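Local coordinates for TSSL (Francisella novicida, PDB 4ACK), which probably serves as an inner-membrane component of the type VI secretion machinery, helping to anchor it, and is represented here by its cytoplasmic domain, at residues F104-N114 with F145-H155; K2-L11 with P117-L126. One frame throughout, in Å; residues are numbered along the deposited sequence.

Interaction 1 of 2, residues F104-N114 with F145-H155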
loop_
_atom_site.group_PDB
_atom_site.type_symbol
_atom_site.label_atom_id
_atom_site.label_comp_id
_atom_site.label_asym_id
_atom_site.label_seq_id
_atom_site.Cartn_x
_atom_site.Cartn_y
_atom_site.Cartn_z
ATOM N N PHE A 104 -2.009 8.162 -6.206
ATOM C CA PHE A 104 -3.062 9.189 -6.348
ATOM C C PHE A 104 -3.645 9.215 -7.744
ATOM O O PHE A 104 -4.829 9.557 -7.934
ATOM C CB PHE A 104 -2.605 10.580 -5.860
ATOM C CG PHE A 104 -2.226 10.566 -4.408
ATOM C CD1 PHE A 104 -3.202 10.634 -3.429
ATOM C CD2 PHE A 104 -0.881 10.411 -4.033
ATOM C CE1 PHE A 104 -2.870 10.575 -2.060
ATOM C CE2 PHE A 104 -0.528 10.372 -2.710
ATOM C CZ PHE A 104 -1.535 10.459 -1.701
ATOM N N GLU A 105 -2.874 8.717 -8.693
ATOM C CA GLU A 105 -3.466 8.415 -9.992
ATOM C C GLU A 105 -4.518 7.296 -9.904
ATOM O O GLU A 105 -5.624 7.441 -10.427
ATOM C CB GLU A 105 -2.431 8.017 -11.033
ATOM C CG GLU A 105 -3.075 8.062 -12.434
ATOM C CD GLU A 105 -2.092 7.637 -13.520
ATOM O OE1 GLU A 105 -0.916 7.974 -13.388
ATOM O OE2 GLU A 105 -2.490 6.957 -14.478
ATOM N N ILE A 106 -4.187 6.182 -9.250
ATOM C CA ILE A 106 -5.213 5.147 -8.924
ATOM C C ILE A 106 -6.436 5.732 -8.242
ATOM O O ILE A 106 -7.608 5.447 -8.646
ATOM C CB ILE A 106 -4.607 4.047 -8.053
ATOM C CG1 ILE A 106 -3.613 3.306 -8.944
ATOM C CG2 ILE A 106 -5.738 3.123 -7.424
ATOM C CD1 ILE A 106 -2.679 2.306 -8.204
ATOM N N THR A 107 -6.189 6.573 -7.246
ATOM C CA THR A 107 -7.259 7.148 -6.462
ATOM C C THR A 107 -8.166 8.033 -7.352
ATOM O O THR A 107 -9.391 7.926 -7.254
ATOM C CB THR A 107 -6.709 7.934 -5.268
ATOM O OG1 THR A 107 -5.854 7.053 -4.468
ATOM C CG2 THR A 107 -7.838 8.520 -4.409
ATOM N N ASP A 108 -7.558 8.887 -8.218
ATOM C CA ASP A 108 -8.314 9.612 -9.244
ATOM C C ASP A 108 -9.219 8.668 -10.044
ATOM O O ASP A 108 -10.357 8.959 -10.250
ATOM C CB ASP A 108 -7.386 10.338 -10.257
ATOM C CG ASP A 108 -6.613 11.486 -9.617
ATOM O OD1 ASP A 108 -7.077 12.077 -8.630
ATOM O OD2 ASP A 108 -5.494 11.751 -10.083
ATOM N N ASN A 109 -8.676 7.573 -10.526
ATOM C CA ASN A 109 -9.451 6.671 -11.328
ATOM C C ASN A 109 -10.642 6.072 -10.582
ATOM O O ASN A 109 -11.788 6.221 -11.045
ATOM C CB ASN A 109 -8.578 5.604 -11.894
ATOM C CG ASN A 109 -7.560 6.164 -12.917
ATOM O OD1 ASN A 109 -7.631 7.336 -13.292
ATOM N ND2 ASN A 109 -6.629 5.318 -13.372
ATOM N N ILE A 110 -10.410 5.490 -9.402
ATOM C CA ILE A 110 -11.530 4.874 -8.655
ATOM C C ILE A 110 -12.503 5.909 -8.187
ATOM O O ILE A 110 -13.663 5.605 -7.965
ATOM C CB ILE A 110 -11.070 4.001 -7.497
ATOM C CG1 ILE A 110 -10.558 4.808 -6.289
ATOM C CG2 ILE A 110 -10.070 3.003 -8.011
ATOM C CD1 ILE A 110 -10.091 3.835 -5.095
ATOM N N LEU A 111 -12.048 7.160 -8.062
ATOM C CA LEU A 111 -12.989 8.195 -7.608
ATOM C C LEU A 111 -13.833 8.802 -8.748
ATOM O O LEU A 111 -14.885 9.389 -8.491
ATOM C CB LEU A 111 -12.315 9.328 -6.781
ATOM C CG LEU A 111 -11.920 9.094 -5.303
ATOM C CD1 LEU A 111 -11.092 10.272 -4.863
ATOM C CD2 LEU A 111 -13.161 8.962 -4.352
ATOM N N SER A 112 -13.301 8.791 -9.946
ATOM C CA SER A 112 -13.979 9.288 -11.114
ATOM C C SER A 112 -15.135 8.446 -11.608
ATOM O O SER A 112 -16.146 8.956 -11.987
ATOM C CB SER A 112 -13.004 9.580 -12.226
ATOM O OG SER A 112 -12.783 8.450 -12.981
ATOM N N GLU A 113 -14.963 7.141 -11.585
ATOM C CA GLU A 113 -15.958 6.210 -12.068
ATOM C C GLU A 113 -16.466 5.263 -11.028
ATOM O O GLU A 113 -15.726 4.586 -10.366
ATOM C CB GLU A 113 -15.356 5.365 -13.149
ATOM C CG GLU A 113 -15.343 5.995 -14.468
ATOM C CD GLU A 113 -14.987 5.010 -15.518
ATOM O OE1 GLU A 113 -13.803 4.708 -15.641
ATOM O OE2 GLU A 113 -15.887 4.531 -16.209
ATOM N N ASN A 114 -17.762 5.175 -10.926
ATOM C CA ASN A 114 -18.312 4.319 -9.922
ATOM C C ASN A 114 -18.443 2.868 -10.329
ATOM O O ASN A 114 -19.460 2.267 -10.106
ATOM C CB ASN A 114 -19.674 4.838 -9.578
ATOM C CG ASN A 114 -20.019 4.591 -8.186
ATOM O OD1 ASN A 114 -20.386 3.482 -7.821
ATOM N ND2 ASN A 114 -19.886 5.609 -7.368
ATOM N N PHE A 145 -4.419 16.848 -1.020
ATOM C CA PHE A 145 -4.135 15.671 -0.234
ATOM C C PHE A 145 -5.306 15.473 0.714
ATOM O O PHE A 145 -5.856 14.359 0.821
ATOM C CB PHE A 145 -2.793 15.827 0.513
ATOM C CG PHE A 145 -2.462 14.725 1.426
ATOM C CD1 PHE A 145 -2.483 13.382 0.992
ATOM C CD2 PHE A 145 -2.132 14.998 2.754
ATOM C CE1 PHE A 145 -2.161 12.326 1.851
ATOM C CE2 PHE A 145 -1.792 13.925 3.658
ATOM C CZ PHE A 145 -1.800 12.582 3.180
ATOM N N LEU A 146 -5.711 16.541 1.392
ATOM C CA LEU A 146 -6.816 16.425 2.322
ATOM C C LEU A 146 -8.121 16.069 1.619
ATOM O O LEU A 146 -8.941 15.335 2.181
ATOM C CB LEU A 146 -7.019 17.716 3.110
ATOM C CG LEU A 146 -5.788 18.235 3.839
ATOM C CD1 LEU A 146 -6.194 19.526 4.466
ATOM C CD2 LEU A 146 -5.283 17.235 4.860
ATOM N N ALA A 147 -8.299 16.542 0.401
ATOM C CA ALA A 147 -9.505 16.211 -0.340
ATOM C C ALA A 147 -9.580 14.725 -0.691
ATOM O O ALA A 147 -10.657 14.158 -0.668
ATOM C CB ALA A 147 -9.642 17.080 -1.594
ATOM N N TYR A 148 -8.445 14.113 -1.067
ATOM C CA TYR A 148 -8.399 12.700 -1.398
ATOM C C TYR A 148 -8.868 11.866 -0.216
ATOM O O TYR A 148 -9.594 10.902 -0.372
ATOM C CB TYR A 148 -6.982 12.254 -1.674
ATOM C CG TYR A 148 -6.541 12.508 -3.059
ATOM C CD1 TYR A 148 -7.263 11.980 -4.138
ATOM C CD2 TYR A 148 -5.407 13.291 -3.315
ATOM C CE1 TYR A 148 -6.869 12.192 -5.410
ATOM C CE2 TYR A 148 -4.979 13.525 -4.612
ATOM C CZ TYR A 148 -5.710 12.979 -5.644
ATOM O OH TYR A 148 -5.314 13.210 -6.917
ATOM N N LYS A 149 -8.380 12.216 0.963
ATOM C CA LYS A 149 -8.806 11.581 2.208
ATOM C C LYS A 149 -10.301 11.716 2.431
ATOM O O LYS A 149 -10.980 10.721 2.609
ATOM C CB LYS A 149 -8.000 12.176 3.377
ATOM C CG LYS A 149 -6.611 11.559 3.406
ATOM C CD LYS A 149 -5.513 12.432 3.905
ATOM C CE LYS A 149 -5.788 12.890 5.232
ATOM N NZ LYS A 149 -4.748 13.830 5.730
ATOM N N LYS A 150 -10.815 12.926 2.371
ATOM C CA LYS A 150 -12.238 13.205 2.602
ATOM C C LYS A 150 -13.055 12.418 1.562
ATOM O O LYS A 150 -14.019 11.709 1.890
ATOM C CB LYS A 150 -12.487 14.726 2.516
ATOM C CG LYS A 150 -13.914 15.204 2.958
ATOM C CD LYS A 150 -14.034 16.716 2.862
ATOM C CE LYS A 150 -15.462 17.182 3.116
ATOM N NZ LYS A 150 -15.592 18.655 2.931
ATOM N N GLU A 151 -12.637 12.485 0.306
ATOM C CA GLU A 151 -13.450 11.914 -0.771
ATOM C C GLU A 151 -13.511 10.392 -0.699
ATOM O O GLU A 151 -14.569 9.802 -0.889
ATOM C CB GLU A 151 -12.984 12.420 -2.140
ATOM C CG GLU A 151 -13.265 13.901 -2.303
ATOM C CD GLU A 151 -14.747 14.229 -2.134
ATOM O OE1 GLU A 151 -15.540 13.711 -2.946
ATOM O OE2 GLU A 151 -15.137 14.980 -1.195
ATOM N N ILE A 152 -12.376 9.784 -0.379
ATOM C CA ILE A 152 -12.282 8.353 -0.245
ATOM C C ILE A 152 -13.133 7.844 0.936
ATOM O O ILE A 152 -13.764 6.808 0.829
ATOM C CB ILE A 152 -10.826 7.857 -0.106
ATOM C CG1 ILE A 152 -10.143 7.797 -1.480
ATOM C CG2 ILE A 152 -10.798 6.508 0.573
ATOM C CD1 ILE A 152 -10.539 6.621 -2.376
ATOM N N ASP A 153 -13.139 8.557 2.047
ATOM C CA ASP A 153 -13.866 8.057 3.190
ATOM C C ASP A 153 -15.370 8.192 2.976
ATOM O O ASP A 153 -16.146 7.423 3.541
ATOM C CB ASP A 153 -13.348 8.667 4.494
ATOM C CG ASP A 153 -12.038 8.002 4.943
ATOM O OD1 ASP A 153 -11.614 6.967 4.336
ATOM O OD2 ASP A 153 -11.421 8.504 5.908
ATOM N N LYS A 154 -15.749 9.118 2.099
ATOM C CA LYS A 154 -17.114 9.340 1.728
ATOM C C LYS A 154 -17.670 8.150 0.952
ATOM O O LYS A 154 -18.827 8.201 0.565
ATOM C CB LYS A 154 -17.214 10.601 0.867
ATOM C CG LYS A 154 -18.282 11.643 1.286
ATOM C CD LYS A 154 -17.924 13.097 0.829
ATOM C CE LYS A 154 -18.129 13.377 -0.699
ATOM N NZ LYS A 154 -19.368 14.198 -1.039
ATOM N N HIS A 155 -16.872 7.095 0.731
ATOM C CA HIS A 155 -17.264 5.881 -0.044
ATOM C C HIS A 155 -17.515 4.614 0.818
ATOM O O HIS A 155 -16.868 4.355 1.850
ATOM C CB HIS A 155 -16.207 5.558 -1.125
ATOM C CG HIS A 155 -16.549 6.037 -2.515
ATOM N ND1 HIS A 155 -16.227 7.300 -2.977
ATOM C CD2 HIS A 155 -17.136 5.401 -3.557
ATOM C CE1 HIS A 155 -16.641 7.437 -4.223
ATOM N NE2 HIS A 155 -17.199 6.298 -4.599
#

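Interaction 2 of 2, residues K2-L11 with P117-L126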
loop_
_atom_site.group_PDB
_atom_site.type_symbol
_atom_site.label_atom_id
_atom_site.label_comp_id
_atom_site.label_asym_id
_atom_site.label_seq_id
_atom_site.Cartn_x
_atom_site.Cartn_y
_atom_site.Cartn_z
ATOM N N LYS A 2 -17.787 -9.608 2.188
ATOM C CA LYS A 2 -17.170 -9.269 0.878
ATOM C C LYS A 2 -15.622 -9.293 0.893
ATOM O O LYS A 2 -15.011 -8.486 1.616
ATOM C CB LYS A 2 -17.618 -7.838 0.475
ATOM C CG LYS A 2 -16.889 -6.666 1.292
ATOM C CD LYS A 2 -16.374 -5.411 0.426
ATOM C CE LYS A 2 -15.008 -5.609 -0.268
ATOM N NZ LYS A 2 -14.967 -5.603 -1.865
ATOM N N ASP A 3 -14.965 -10.177 0.136
ATOM C CA ASP A 3 -13.492 -10.111 0.105
ATOM C C ASP A 3 -12.866 -10.016 1.498
ATOM O O ASP A 3 -11.807 -9.364 1.660
ATOM C CB ASP A 3 -13.060 -8.864 -0.691
ATOM C CG ASP A 3 -13.590 -8.876 -2.136
ATOM O OD1 ASP A 3 -13.640 -9.966 -2.755
ATOM O OD2 ASP A 3 -13.993 -7.821 -2.626
ATOM N N PHE A 4 -13.505 -10.645 2.502
ATOM C CA PHE A 4 -13.047 -10.527 3.898
ATOM C C PHE A 4 -11.645 -11.103 4.008
ATOM O O PHE A 4 -10.764 -10.558 4.651
ATOM C CB PHE A 4 -14.060 -11.192 4.875
ATOM C CG PHE A 4 -13.634 -11.190 6.340
ATOM C CD1 PHE A 4 -12.857 -12.234 6.855
ATOM C CD2 PHE A 4 -14.039 -10.179 7.206
ATOM C CE1 PHE A 4 -12.460 -12.263 8.209
ATOM C CE2 PHE A 4 -13.633 -10.200 8.586
ATOM C CZ PHE A 4 -12.845 -11.246 9.069
ATOM N N LYS A 5 -11.405 -12.178 3.307
ATOM C CA LYS A 5 -10.141 -12.829 3.426
ATOM C C LYS A 5 -8.994 -11.925 2.869
ATOM O O LYS A 5 -7.861 -11.935 3.374
ATOM C CB LYS A 5 -10.283 -14.122 2.658
ATOM C CG LYS A 5 -9.085 -14.938 2.430
ATOM C CD LYS A 5 -9.574 -16.099 1.540
ATOM C CE LYS A 5 -9.001 -17.431 2.008
ATOM N NZ LYS A 5 -9.760 -18.590 1.416
ATOM N N GLU A 6 -9.306 -11.161 1.820
ATOM C CA GLU A 6 -8.334 -10.264 1.238
ATOM C C GLU A 6 -8.042 -9.141 2.209
ATOM O O GLU A 6 -6.864 -8.813 2.473
ATOM C CB GLU A 6 -8.826 -9.755 -0.120
ATOM C CG GLU A 6 -8.822 -10.873 -1.157
ATOM C CD GLU A 6 -10.199 -11.582 -1.331
ATOM O OE1 GLU A 6 -10.968 -11.802 -0.364
ATOM O OE2 GLU A 6 -10.525 -11.909 -2.484
ATOM N N ILE A 7 -9.102 -8.542 2.738
ATOM C CA ILE A 7 -8.935 -7.484 3.692
ATOM C C ILE A 7 -7.975 -7.919 4.820
ATOM O O ILE A 7 -6.993 -7.214 5.127
ATOM C CB ILE A 7 -10.258 -6.951 4.247
ATOM C CG1 ILE A 7 -11.035 -6.167 3.196
ATOM C CG2 ILE A 7 -10.000 -6.018 5.404
ATOM C CD1 ILE A 7 -10.295 -4.842 2.755
ATOM N N GLU A 8 -8.206 -9.105 5.391
ATOM C CA GLU A 8 -7.365 -9.598 6.483
ATOM C C GLU A 8 -5.933 -9.663 6.031
ATOM O O GLU A 8 -5.028 -9.336 6.763
ATOM C CB GLU A 8 -7.809 -11.016 6.964
ATOM C CG GLU A 8 -8.988 -11.047 7.979
ATOM C CD GLU A 8 -9.230 -12.490 8.573
ATOM O OE1 GLU A 8 -8.945 -13.507 7.880
ATOM O OE2 GLU A 8 -9.704 -12.584 9.739
ATOM N N ILE A 9 -5.691 -10.165 4.848
ATOM C CA ILE A 9 -4.329 -10.144 4.404
ATOM C C ILE A 9 -3.728 -8.684 4.366
ATOM O O ILE A 9 -2.589 -8.476 4.764
ATOM C CB ILE A 9 -4.219 -10.807 3.086
ATOM C CG1 ILE A 9 -4.600 -12.293 3.229
ATOM C CG2 ILE A 9 -2.814 -10.621 2.532
ATOM C CD1 ILE A 9 -4.478 -13.084 1.895
ATOM N N ILE A 10 -4.497 -7.705 3.897
ATOM C CA ILE A 10 -4.015 -6.324 3.770
ATOM C C ILE A 10 -3.676 -5.770 5.195
ATOM O O ILE A 10 -2.601 -5.226 5.403
ATOM C CB ILE A 10 -5.065 -5.451 3.022
ATOM C CG1 ILE A 10 -5.138 -5.887 1.530
ATOM C CG2 ILE A 10 -4.832 -3.939 3.260
ATOM C CD1 ILE A 10 -6.487 -5.456 0.840
ATOM N N LEU A 11 -4.587 -5.976 6.156
ATOM C CA LEU A 11 -4.319 -5.753 7.599
ATOM C C LEU A 11 -3.096 -6.449 8.116
ATOM O O LEU A 11 -2.312 -5.859 8.838
ATOM C CB LEU A 11 -5.526 -6.138 8.433
ATOM C CG LEU A 11 -6.734 -5.258 8.139
ATOM C CD1 LEU A 11 -7.961 -5.718 8.975
ATOM C CD2 LEU A 11 -6.404 -3.787 8.419
ATOM N N PRO A 117 -14.958 -2.351 -7.081
ATOM C CA PRO A 117 -15.412 -2.991 -5.855
ATOM C C PRO A 117 -15.024 -2.185 -4.625
ATOM O O PRO A 117 -14.059 -1.426 -4.668
ATOM C CB PRO A 117 -14.657 -4.300 -5.829
ATOM C CG PRO A 117 -13.532 -4.141 -6.833
ATOM C CD PRO A 117 -14.067 -3.210 -7.863
ATOM N N GLN A 118 -15.749 -2.380 -3.531
ATOM C CA GLN A 118 -15.552 -1.615 -2.302
ATOM C C GLN A 118 -14.138 -1.760 -1.712
ATOM O O GLN A 118 -13.614 -0.824 -1.159
ATOM C CB GLN A 118 -16.565 -2.056 -1.240
ATOM C CG GLN A 118 -16.663 -1.073 -0.106
ATOM C CD GLN A 118 -17.415 0.208 -0.514
ATOM O OE1 GLN A 118 -17.659 0.492 -1.717
ATOM N NE2 GLN A 118 -17.800 0.976 0.482
ATOM N N ILE A 119 -13.545 -2.936 -1.854
ATOM C CA ILE A 119 -12.169 -3.160 -1.429
ATOM C C ILE A 119 -11.097 -2.140 -2.020
ATOM O O ILE A 119 -10.051 -1.874 -1.368
ATOM C CB ILE A 119 -11.742 -4.630 -1.631
ATOM C CG1 ILE A 119 -10.370 -4.865 -0.978
ATOM C CG2 ILE A 119 -11.758 -5.050 -3.141
ATOM C CD1 ILE A 119 -9.978 -6.309 -0.790
ATOM N N CYS A 120 -11.344 -1.628 -3.245
ATOM C CA CYS A 120 -10.460 -0.564 -3.831
ATOM C C CYS A 120 -10.394 0.647 -2.920
ATOM O O CYS A 120 -9.309 1.061 -2.555
ATOM C CB CYS A 120 -10.933 -0.135 -5.225
ATOM S SG CYS A 120 -10.648 -1.432 -6.411
ATOM N N TYR A 121 -11.564 1.184 -2.553
ATOM C CA TYR A 121 -11.677 2.326 -1.654
ATOM C C TYR A 121 -11.183 2.083 -0.207
ATOM O O TYR A 121 -10.719 3.053 0.478
ATOM C CB TYR A 121 -13.127 2.828 -1.642
ATOM C CG TYR A 121 -13.660 3.054 -3.061
ATOM C CD1 TYR A 121 -14.229 2.011 -3.791
ATOM C CD2 TYR A 121 -13.549 4.314 -3.693
ATOM C CE1 TYR A 121 -14.729 2.204 -5.136
ATOM C CE2 TYR A 121 -14.021 4.522 -5.040
ATOM C CZ TYR A 121 -14.600 3.456 -5.754
ATOM O OH TYR A 121 -15.025 3.638 -7.097
ATOM N N GLN A 122 -11.366 0.834 0.295
ATOM C CA GLN A 122 -11.013 0.467 1.658
ATOM C C GLN A 122 -9.513 0.355 1.732
ATOM O O GLN A 122 -8.915 0.690 2.733
ATOM C CB GLN A 122 -11.611 -0.918 2.059
ATOM C CG GLN A 122 -13.163 -0.927 2.098
ATOM C CD GLN A 122 -13.772 -2.325 2.404
ATOM O OE1 GLN A 122 -13.495 -3.324 1.713
ATOM N NE2 GLN A 122 -14.623 -2.380 3.438
ATOM N N THR A 123 -8.908 -0.194 0.695
ATOM C CA THR A 123 -7.480 -0.283 0.668
ATOM C C THR A 123 -6.828 1.132 0.674
ATOM O O THR A 123 -5.886 1.364 1.460
ATOM C CB THR A 123 -7.049 -1.102 -0.497
ATOM O OG1 THR A 123 -7.635 -2.407 -0.347
ATOM C CG2 THR A 123 -5.543 -1.211 -0.511
ATOM N N ILE A 124 -7.369 2.073 -0.122
ATOM C CA ILE A 124 -6.846 3.450 -0.115
ATOM C C ILE A 124 -7.093 4.076 1.255
ATOM O O ILE A 124 -6.205 4.657 1.830
ATOM C CB ILE A 124 -7.444 4.379 -1.209
ATOM C CG1 ILE A 124 -7.205 3.814 -2.615
ATOM C CG2 ILE A 124 -6.861 5.830 -1.094
ATOM C CD1 ILE A 124 -5.782 3.606 -2.983
ATOM N N SER A 125 -8.321 3.982 1.749
ATOM C CA SER A 125 -8.678 4.534 3.079
ATOM C C SER A 125 -7.685 4.024 4.167
ATOM O O SER A 125 -7.129 4.810 4.951
ATOM C CB SER A 125 -10.089 4.085 3.460
ATOM O OG SER A 125 -10.497 4.769 4.614
ATOM N N LEU A 126 -7.406 2.727 4.139
ATOM C CA LEU A 126 -6.490 2.151 5.107
ATOM C C LEU A 126 -5.095 2.728 5.033
ATOM O O LEU A 126 -4.576 3.157 6.050
ATOM C CB LEU A 126 -6.412 0.597 4.994
ATOM C CG LEU A 126 -7.695 -0.132 5.523
ATOM C CD1 LEU A 126 -7.742 -1.570 5.041
ATOM C CD2 LEU A 126 -7.838 -0.108 7.045
#

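Interaction 1 of 2, residues F104-N114 with F145-H155
Tyr148 takes Phe104 CD1 over one face of its ring, displaced toward that ring's own rim, with Phe104 CD1 3.5 Å from Tyr148 CD2. The two ring planes meet obliquely at 40°. Tyrosine suits the place because its two ends do different work: the ring packs against Phe104 and the methyl of Thr107, while the phenol oxygen reaches the carboxylate of Asp108 and donates a hydrogen bond of 2.7 Å from Tyr148 OH to Asp108 OD1. That oxygen lies at the edge of the phenol ring and is approached on its syn side, 21° out of the carboxylate plane, which helps fix the rotation of the ring. Thr107 CG2 lies 3.5 Å from Tyr148 CD1. Because CG2 lies anti to the backbone N, the methyl faces the neighbouring helix while OG1 turns back to bond Val103 O. A turn further on, Ile152 CD1 meets Ile110 CD1 at 3.9 Å, the two side chains crossing at about a right angle. Leu111, more exposed, spreads its branches: CD1 touches Glu151 CB at 4.0 Å, and CD2 lies 3.7 Å from His155 ND1. Phe145 offers its ring edge to Phe104 CZ, and Tyr136 meets Phe104 edge-to-face. The axes of segments 104-112 and 145-153, on helices 99-112 and 143-153, approach to 10.9 Å and diverge by 40°, and Tyr148 seated among Phe104, Thr107, Asp108 and Leu111 is a knob-into-hole contact of an all-helical domain.

Interaction 2 of 2, residues K2-L11 with P117-L126
Ile119 reaches across to helix 4-20 as an extended arm: its CG1 is anti to the backbone N (chi1 -172°) and the chain continues nearly straight, bringing CD1 to 3.7 Å from Glu6 CB and 3.9 Å from Ile10 CD1. This conformation places the CG2 branch between the backbone N and carbonyl carbon, where it lies 3.6 Å from Asp3 OD2. Ile7 slides past Ile119 in the opposite direction. It is bent at chi2 (-65°), and its CD1 rests 3.7 Å from Ile119 CG1 while also meeting the amide oxygen of Gln122. At Ile119 beta-branching suits the place because both arms meet the other segment: CD1 the side chains of helix 4-20, CG2 the carboxylate of Asp3. Segments 4-11 and 118-126 run side by side in the same direction, their axes 11.2 Å apart at closest and 15° from parallel, as neighbours within the helical bundle of the DotU cytoplasmic domain; Leu45 of helix 30-52 and Ile61 of helix 55-79 add to the packing around Ile10 and Ile119. Ile10 sends CD1 to 3.5 Å from Thr123 OG1. That hydroxyl is already engaged, donating to Ile119 O at 2.7 Å, on the face of the carbonyl opposite the one reached by Thr123 N, so a polar residue can sit at an apolar seam. Asp3 and Glu6 both form salt bridges with Lys52, which would offset their buried charge. Lys2 folds over the start of helix 118-129, bent at three successive torsions, and its CD packs on Gln118 CB; its ammonium is modelled unusually close to Asp3 and to Ile119 N, so its exact place is doubtful. At the far end Leu11 CD2 touches Leu126 CD2 at 4.2 Å.

Interactions 1 and 2 have centres about 15 Å apart and alternate along the chain: 2-11, then 104-114, 117-126 and finally 145-155. Helices 99-112, 118-129 and 143-153 are consecutive, and the middle one joins the two contacts. One side of it meets the N-terminal helix 4-20, while Ile124 packs on Thr107, Ile110 and Ile152 of interaction 1. Probable hydrogen bonds of Ser125 OG with Asp153 OD1 and of Tyr121 OH with Ile110 O tie the contacts together, and the Tyr121 ring stacks on His155. The N-terminal helix and the last modelled helix are thus connected through helix 118-129 within one compact helical domain.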